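Side-chain contact in taurine:2-oxoglutarate aminotransferase (Bifidobacterium kashiwanohense PV20-2, PDB 6JIX), which probably transfers the amino group of taurine to 2-oxoglutarate, using pyridoxal 5'-phosphate as its cofactor: residues 126-131 with 169-174. Numbering follows the deposited sequence.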
ATOM      1  N   MET A 126      -6.659  13.640  -4.962  1.00 29.77           N
ATOM      2  CA  MET A 126      -6.717  14.312  -6.255  1.00 29.63           C
ATOM      3  C   MET A 126      -8.038  15.060  -6.439  1.00 30.69           C
ATOM      4  O   MET A 126      -8.050  16.201  -6.928  1.00 30.66           O
ATOM      5  CB  MET A 126      -6.499  13.287  -7.369  1.00 29.79           C
ATOM      6  CG  MET A 126      -5.172  12.525  -7.273  1.00 27.26           C
ATOM      7  SD  MET A 126      -4.787  11.620  -8.793  1.00 33.93           S
ATOM      8  CE  MET A 126      -5.236   9.951  -8.383  1.00 25.10           C
ATOM      9  N   ALA A 127      -9.158  14.460  -6.016  1.00 26.73           N
ATOM     10  CA  ALA A 127     -10.440  15.142  -6.172  1.00 28.80           C
ATOM     11  C   ALA A 127     -10.474  16.424  -5.352  1.00 24.39           C
ATOM     12  O   ALA A 127     -10.964  17.458  -5.818  1.00 27.13           O
ATOM     13  CB  ALA A 127     -11.596  14.214  -5.787  1.00 25.11           C
ATOM     14  N   ARG A 128      -9.945  16.388  -4.134  1.00 25.03           N
ATOM     15  CA  ARG A 128      -9.893  17.607  -3.332  1.00 26.51           C
ATOM     16  C   ARG A 128      -8.999  18.659  -3.993  1.00 28.55           C
ATOM     17  O   ARG A 128      -9.336  19.850  -4.007  1.00 27.16           O
ATOM     18  CB  ARG A 128      -9.414  17.280  -1.914  1.00 21.37           C
ATOM     19  CG  ARG A 128     -10.519  16.907  -0.946  1.00 18.91           C
ATOM     20  CD  ARG A 128     -10.013  15.988   0.153  1.00 22.78           C
ATOM     21  NE  ARG A 128     -11.043  15.704   1.151  1.00 26.57           N
ATOM     22  CZ  ARG A 128     -10.852  14.981   2.254  1.00 29.07           C
ATOM     23  NH1 ARG A 128      -9.658  14.453   2.511  1.00 26.74           N
ATOM     24  NH2 ARG A 128     -11.854  14.800   3.112  1.00 25.36           N
ATOM     25  N   MET A 129      -7.863  18.232  -4.568  1.00 30.66           N
ATOM     26  CA  MET A 129      -6.961  19.165  -5.246  1.00 26.79           C
ATOM     27  C   MET A 129      -7.589  19.720  -6.522  1.00 30.03           C
ATOM     28  O   MET A 129      -7.505  20.926  -6.790  1.00 25.95           O
ATOM     29  CB  MET A 129      -5.630  18.482  -5.570  1.00 28.72           C
ATOM     30  CG  MET A 129      -4.545  18.591  -4.477  1.00 33.80           C
ATOM     31  SD  MET A 129      -3.001  17.722  -4.904  1.00 35.79           S
ATOM     32  CE  MET A 129      -3.265  16.127  -4.145  1.00 33.36           C
ATOM     33  N   VAL A 130      -8.205  18.854  -7.333  1.00 29.84           N
ATOM     34  CA  VAL A 130      -8.761  19.302  -8.608  1.00 25.67           C
ATOM     35  C   VAL A 130      -9.937  20.251  -8.386  1.00 27.26           C
ATOM     36  O   VAL A 130     -10.004  21.329  -8.984  1.00 28.28           O
ATOM     37  CB  VAL A 130      -9.177  18.098  -9.459  1.00 25.79           C
ATOM     38  CG1 VAL A 130     -10.143  18.558 -10.529  1.00 20.94           C
ATOM     39  CG2 VAL A 130      -7.941  17.396 -10.039  1.00 27.24           C
ATOM     40  N   THR A 131     -10.897  19.854  -7.551  1.00 25.39           N
ATOM     41  CA  THR A 131     -12.087  20.673  -7.361  1.00 26.47           C
ATOM     42  C   THR A 131     -11.866  21.796  -6.354  1.00 27.99           C
ATOM     43  O   THR A 131     -12.649  22.750  -6.327  1.00 27.12           O
ATOM     44  CB  THR A 131     -13.278  19.824  -6.894  1.00 27.71           C
ATOM     45  OG1 THR A 131     -12.997  19.283  -5.596  1.00 29.58           O
ATOM     46  CG2 THR A 131     -13.575  18.684  -7.865  1.00 25.21           C
ATOM     47  N   PRO A 169     -12.128  14.814   8.915  1.00 37.14           N
ATOM     48  CA  PRO A 169     -13.159  15.738   8.428  1.00 38.21           C
ATOM     49  C   PRO A 169     -13.421  15.580   6.935  1.00 33.46           C
ATOM     50  O   PRO A 169     -12.552  15.180   6.153  1.00 33.55           O
ATOM     51  CB  PRO A 169     -12.583  17.126   8.747  1.00 38.28           C
ATOM     52  CG  PRO A 169     -11.392  16.884   9.621  1.00 35.43           C
ATOM     53  CD  PRO A 169     -10.889  15.518   9.270  1.00 36.68           C
ATOM     54  N   GLY A 170     -14.638  15.927   6.542  1.00 34.78           N
ATOM     55  CA  GLY A 170     -14.976  15.964   5.139  1.00 29.99           C
ATOM     56  C   GLY A 170     -15.451  14.657   4.568  1.00 27.80           C
ATOM     57  O   GLY A 170     -15.464  14.506   3.342  1.00 29.63           O
ATOM     58  N   PHE A 171     -15.833  13.705   5.411  1.00 24.60           N
ATOM     59  CA  PHE A 171     -16.310  12.404   4.960  1.00 25.17           C
ATOM     60  C   PHE A 171     -17.774  12.255   5.367  1.00 25.90           C
ATOM     61  O   PHE A 171     -18.070  11.928   6.522  1.00 29.01           O
ATOM     62  CB  PHE A 171     -15.452  11.287   5.534  1.00 23.22           C
ATOM     63  CG  PHE A 171     -14.114  11.180   4.890  1.00 29.27           C
ATOM     64  CD1 PHE A 171     -13.961  10.480   3.697  1.00 23.19           C
ATOM     65  CD2 PHE A 171     -12.996  11.795   5.470  1.00 31.78           C
ATOM     66  CE1 PHE A 171     -12.716  10.390   3.095  1.00 28.99           C
ATOM     67  CE2 PHE A 171     -11.742  11.715   4.873  1.00 27.96           C
ATOM     68  CZ  PHE A 171     -11.594  11.013   3.690  1.00 26.81           C
ATOM     69  N   VAL A 172     -18.675  12.468   4.404  1.00 20.74           N
ATOM     70  CA  VAL A 172     -20.115  12.370   4.604  1.00 21.44           C
ATOM     71  C   VAL A 172     -20.618  11.070   3.991  1.00 25.62           C
ATOM     72  O   VAL A 172     -20.332  10.768   2.823  1.00 25.02           O
ATOM     73  CB  VAL A 172     -20.846  13.570   3.980  1.00 22.34           C
ATOM     74  CG1 VAL A 172     -22.310  13.575   4.415  1.00 23.04           C
ATOM     75  CG2 VAL A 172     -20.179  14.853   4.367  1.00 18.48           C
ATOM     76  N   HIS A 173     -21.402  10.317   4.759  1.00 24.00           N
ATOM     77  CA  HIS A 173     -21.907   9.024   4.329  1.00 21.54           C
ATOM     78  C   HIS A 173     -23.388   9.111   4.005  1.00 21.72           C
ATOM     79  O   HIS A 173     -24.159   9.731   4.744  1.00 21.23           O
ATOM     80  CB  HIS A 173     -21.647   7.973   5.405  1.00 20.03           C
ATOM     81  CG  HIS A 173     -20.194   7.712   5.621  1.00 25.84           C
ATOM     82  ND1 HIS A 173     -19.473   8.297   6.641  1.00 28.68           N
ATOM     83  CD2 HIS A 173     -19.308   6.970   4.914  1.00 25.79           C
ATOM     84  CE1 HIS A 173     -18.212   7.906   6.569  1.00 25.65           C
ATOM     85  NE2 HIS A 173     -18.086   7.100   5.530  1.00 28.73           N
ATOM     86  N   PHE A 174     -23.778   8.502   2.888  1.00 21.02           N
ATOM     87  CA  PHE A 174     -25.181   8.391   2.520  1.00 22.16           C
ATOM     88  C   PHE A 174     -25.573   6.932   2.380  1.00 22.91           C
ATOM     89  O   PHE A 174     -24.762   6.084   2.002  1.00 29.49           O
ATOM     90  CB  PHE A 174     -25.524   9.149   1.216  1.00 21.48           C
ATOM     91  CG  PHE A 174     -24.860   8.616  -0.026  1.00 25.47           C
ATOM     92  CD1 PHE A 174     -23.484   8.748  -0.219  1.00 28.21           C
ATOM     93  CD2 PHE A 174     -25.622   8.040  -1.035  1.00 22.50           C
ATOM     94  CE1 PHE A 174     -22.884   8.284  -1.388  1.00 27.84           C
ATOM     95  CE2 PHE A 174     -25.036   7.562  -2.190  1.00 22.69           C
ATOM     96  CZ  PHE A 174     -23.669   7.690  -2.378  1.00 25.59           C
TER
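Arg128 NH2 is the point on which this contact turns: backbone carbonyls and an aromatic ring of segment 169-174 gather round one nitrogen, illustrating how a single long side chain can bridge a helix and the loop and first residue of a strand while the backbones stay well apart. Pro169 O lies oblique to the guanidinium plane, 3.1 Å from Arg128 NH2, while Gly170 O sits at the edge of that group, near its plane and 3.6 Å from NH2. Phe171 supplies the third partner. Its ring receives NH2 over one face, Arg128 NH2 lying 3.6 Å from Phe171 CE2. The two planes are inclined at 67°, so the guanidinium comes in steeply, with NH2 leading over the face and NH1 slightly farther off, rather than stacking flat. Reach comes from an extended Arg128 chain between CG and NE (chi3 176°). Farther back, NE donates to Pro134 O, in the link from the helix to strand 135-139, and this hydrogen bond is likely to limit rotation of the guanidinium. The side chain of Phe171 also packs on Ile148 of the second subunit. An alanine at Phe171 would leave NH2 without the ring face it rests on and is likely to allow the guanidinium more movement, besides opening a gap beside Ile148 of the partner chain. Farther along the helix, toward its C-terminal end, Thr131 OG1 donates to Ala127 O at 2.7 Å, while Thr131 N bonds to the same oxygen from the opposite face of the carbonyl plane. Gly170, Val172 and Phe174 pair with strand 135-139 and its end, and 171-174 is an outermost strand of the seven-stranded mixed sheet within this chain; flanking this sheet with helices such as 116-131 is the architecture of the large domain in fold-type I pyridoxal-phosphate enzymes.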